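Side-chain contact in inner membrane protein (Salmonella typhimurium LT2, PDB 2QJV), which binds nickel in the crystal and is probably a sugar isomerase of the KduI/IolB family, perhaps acting on glucuronate: residues Arg119-Gln124 / Asn142-Ser147. The protein carries 2 engineered substitutions. Residues are numbered along the deposited sequence; the frame is centred on the assembly and turned at random.
Sequences RLISPQ and NILPDS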
ATOM      1  N   ARG A 119      -0.650  40.324  21.298  1.00 38.02           N
ATOM      2  CA  ARG A 119      -0.414  41.455  20.393  1.00 40.14           C
ATOM      3  C   ARG A 119      -1.045  41.269  19.024  1.00 39.82           C
ATOM      4  O   ARG A 119      -1.160  40.159  18.526  1.00 39.76           O
ATOM      5  CB  ARG A 119       1.097  41.751  20.215  1.00 39.03           C
ATOM      6  CG  ARG A 119       1.887  40.813  19.357  1.00 37.32           C
ATOM      7  CD  ARG A 119       3.328  41.278  19.174  1.00 38.29           C
ATOM      8  NE  ARG A 119       4.032  40.503  18.135  1.00 41.57           N
ATOM      9  CZ  ARG A 119       4.579  39.298  18.277  1.00 43.89           C
ATOM     10  NH1 ARG A 119       4.533  38.618  19.428  1.00 43.24           N
ATOM     11  NH2 ARG A 119       5.176  38.749  17.225  1.00 37.83           N
ATOM     12  N   LEU A 120      -1.430  42.387  18.427  1.00 37.86           N
ATOM     13  CA  LEU A 120      -1.871  42.422  17.072  1.00 38.48           C
ATOM     14  C   LEU A 120      -0.658  42.385  16.135  1.00 37.33           C
ATOM     15  O   LEU A 120       0.349  43.038  16.383  1.00 38.72           O
ATOM     16  CB  LEU A 120      -2.638  43.720  16.774  1.00 35.06           C
ATOM     17  CG  LEU A 120      -3.335  43.860  15.409  1.00 35.99           C
ATOM     18  CD1 LEU A 120      -4.463  42.805  15.201  1.00 36.10           C
ATOM     19  CD2 LEU A 120      -3.867  45.287  15.222  1.00 35.29           C
ATOM     20  N   ILE A 121      -0.756  41.584  15.082  1.00 37.58           N
ATOM     21  CA  ILE A 121       0.221  41.612  13.985  1.00 38.14           C
ATOM     22  C   ILE A 121      -0.588  42.122  12.790  1.00 38.06           C
ATOM     23  O   ILE A 121      -1.226  41.362  12.062  1.00 36.63           O
ATOM     24  CB  ILE A 121       0.897  40.261  13.665  1.00 41.58           C
ATOM     25  CG1 ILE A 121       1.499  39.601  14.925  1.00 38.04           C
ATOM     26  CG2 ILE A 121       1.963  40.482  12.530  1.00 36.82           C
ATOM     27  CD1 ILE A 121       1.890  38.132  14.735  1.00 39.06           C
ATOM     28  N   SER A 122      -0.570  43.433  12.608  1.00 38.85           N
ATOM     29  CA  SER A 122      -1.292  44.059  11.520  1.00 39.03           C
ATOM     30  C   SER A 122      -0.466  43.986  10.223  1.00 38.57           C
ATOM     31  O   SER A 122       0.709  43.623  10.262  1.00 36.46           O
ATOM     32  CB  SER A 122      -1.613  45.507  11.873  1.00 37.82           C
ATOM     33  OG  SER A 122      -0.502  46.354  11.737  1.00 40.91           O
ATOM     34  N   PRO A 123      -1.085  44.293   9.065  1.00 39.81           N
ATOM     35  CA  PRO A 123      -0.334  44.304   7.805  1.00 42.47           C
ATOM     36  C   PRO A 123       0.992  45.085   7.854  1.00 43.14           C
ATOM     37  O   PRO A 123       1.961  44.675   7.227  1.00 42.87           O
ATOM     38  CB  PRO A 123      -1.328  44.957   6.827  1.00 43.22           C
ATOM     39  CG  PRO A 123      -2.622  44.490   7.315  1.00 40.09           C
ATOM     40  CD  PRO A 123      -2.512  44.545   8.830  1.00 40.50           C
ATOM     41  N   GLN A 124       1.018  46.174   8.631  1.00 43.15           N
ATOM     42  CA  GLN A 124       2.193  47.014   8.830  1.00 43.60           C
ATOM     43  C   GLN A 124       3.345  46.286   9.570  1.00 41.69           C
ATOM     44  O   GLN A 124       4.479  46.708   9.476  1.00 43.98           O
ATOM     45  CB  GLN A 124       1.803  48.331   9.573  1.00 44.71           C
ATOM     46  CG  GLN A 124       0.932  49.290   8.743  1.00 44.70           C
ATOM     47  CD  GLN A 124      -0.458  48.748   8.358  1.00 53.13           C
ATOM     48  OE1 GLN A 124      -1.224  48.216   9.199  1.00 42.98           O
ATOM     49  NE2 GLN A 124      -0.794  48.899   7.070  1.00 47.73           N
ATOM     50  N   ASN A 142       5.732  37.428   5.602  1.00 34.17           N
ATOM     51  CA  ASN A 142       6.265  36.909   6.876  1.00 35.77           C
ATOM     52  C   ASN A 142       5.441  37.415   8.054  1.00 36.95           C
ATOM     53  O   ASN A 142       5.714  38.483   8.632  1.00 38.30           O
ATOM     54  CB  ASN A 142       7.761  37.257   7.011  1.00 37.23           C
ATOM     55  CG  ASN A 142       8.614  36.527   5.975  1.00 38.07           C
ATOM     56  OD1 ASN A 142       9.256  37.149   5.109  1.00 41.33           O
ATOM     57  ND2 ASN A 142       8.589  35.206   6.032  1.00 33.06           N
ATOM     58  N   ILE A 143       4.390  36.654   8.352  1.00 36.82           N
ATOM     59  CA  ILE A 143       3.469  36.951   9.452  1.00 38.00           C
ATOM     60  C   ILE A 143       4.179  36.864  10.826  1.00 38.42           C
ATOM     61  O   ILE A 143       4.075  37.770  11.635  1.00 36.78           O
ATOM     62  CB  ILE A 143       2.211  36.046   9.416  1.00 38.65           C
ATOM     63  CG1 ILE A 143       1.370  36.361   8.164  1.00 40.24           C
ATOM     64  CG2 ILE A 143       1.386  36.193  10.749  1.00 37.39           C
ATOM     65  CD1 ILE A 143       0.292  35.345   7.850  1.00 40.48           C
ATOM     66  N   LEU A 144       4.921  35.793  11.050  1.00 35.89           N
ATOM     67  CA  LEU A 144       5.585  35.557  12.303  1.00 35.78           C
ATOM     68  C   LEU A 144       6.930  34.861  12.072  1.00 33.80           C
ATOM     69  O   LEU A 144       7.048  33.640  12.214  1.00 36.73           O
ATOM     70  CB  LEU A 144       4.672  34.779  13.262  1.00 38.20           C
ATOM     71  CG  LEU A 144       5.140  34.636  14.730  1.00 41.33           C
ATOM     72  CD1 LEU A 144       5.686  35.960  15.308  1.00 36.37           C
ATOM     73  CD2 LEU A 144       3.988  34.052  15.555  1.00 36.55           C
ATOM     74  N   PRO A 145       7.930  35.634  11.631  1.00 35.22           N
ATOM     75  CA  PRO A 145       9.258  35.070  11.358  1.00 36.42           C
ATOM     76  C   PRO A 145      10.115  34.892  12.608  1.00 37.47           C
ATOM     77  O   PRO A 145       9.751  35.378  13.678  1.00 36.30           O
ATOM     78  CB  PRO A 145       9.898  36.117  10.468  1.00 33.54           C
ATOM     79  CG  PRO A 145       9.241  37.417  10.883  1.00 36.22           C
ATOM     80  CD  PRO A 145       7.881  37.080  11.356  1.00 34.64           C
ATOM     81  N   ASP A 146      11.284  34.270  12.448  1.00 36.08           N
ATOM     82  CA  ASP A 146      12.189  34.040  13.594  1.00 35.86           C
ATOM     83  C   ASP A 146      12.879  35.307  14.127  1.00 37.09           C
ATOM     84  O   ASP A 146      13.460  35.259  15.195  1.00 36.30           O
ATOM     85  CB  ASP A 146      13.203  32.900  13.324  1.00 36.37           C
ATOM     86  CG  ASP A 146      14.262  33.202  12.246  1.00 41.42           C
ATOM     87  OD1 ASP A 146      14.415  34.350  11.753  1.00 36.55           O
ATOM     88  OD2 ASP A 146      14.990  32.210  11.926  1.00 37.22           O
ATOM     89  N   SER A 147      12.773  36.410  13.384  1.00 36.10           N
ATOM     90  CA  SER A 147      13.250  37.708  13.774  1.00 36.32           C
ATOM     91  C   SER A 147      12.205  38.515  14.574  1.00 36.32           C
ATOM     92  O   SER A 147      12.510  39.623  14.997  1.00 36.17           O
ATOM     93  CB  SER A 147      13.657  38.510  12.528  1.00 34.59           C
ATOM     94  OG  SER A 147      12.579  38.508  11.605  1.00 35.07           O
TER
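Ile121 meets the Ile143 carbonyl with both branches of its side chain and Leu144 with CD1 only, and it buries more surface here than any other residue of the two segments. A chi1 of -52° sets CG1 beside the backbone N and CG2 anti to it, which brings both branches up against that carbonyl: CG2 of Ile121 comes to 3.6 Å from the O of Ile143, and CD1 lies 3.8 Å from the same O. Methyl-to-methyl packing is looser: Ile121 CD1 sits 4.5 Å from Ile143 CG2 and 4.4 Å from Leu144 CD1.

The contact joins two antiparallel sheets of this cupin-clan chain. Arg119 and Ile121 lie on strand 119-121, an outermost strand of its sheet within this chain; the chain leaving strand 138-142 of the other turns a corner at Ile143. There Ile143 and Leu144 form a classic beta bulge opposite Val155, and the Ile143 side chain also packs on Cys52 and Val54 of strand 49-55.

Polar and apolar groups meet where Arg119, extended from CG to NE, reaches Leu144. Leu144 CD1 approaches the edge of the guanidinium, near its plane, at 3.4 Å from Arg119 NH2. The neighbouring NH1 of Arg119 is hydrogen-bonded to the carbonyl O of Leu149, which helps hold the guanidinium where its edge meets Leu144 CD1.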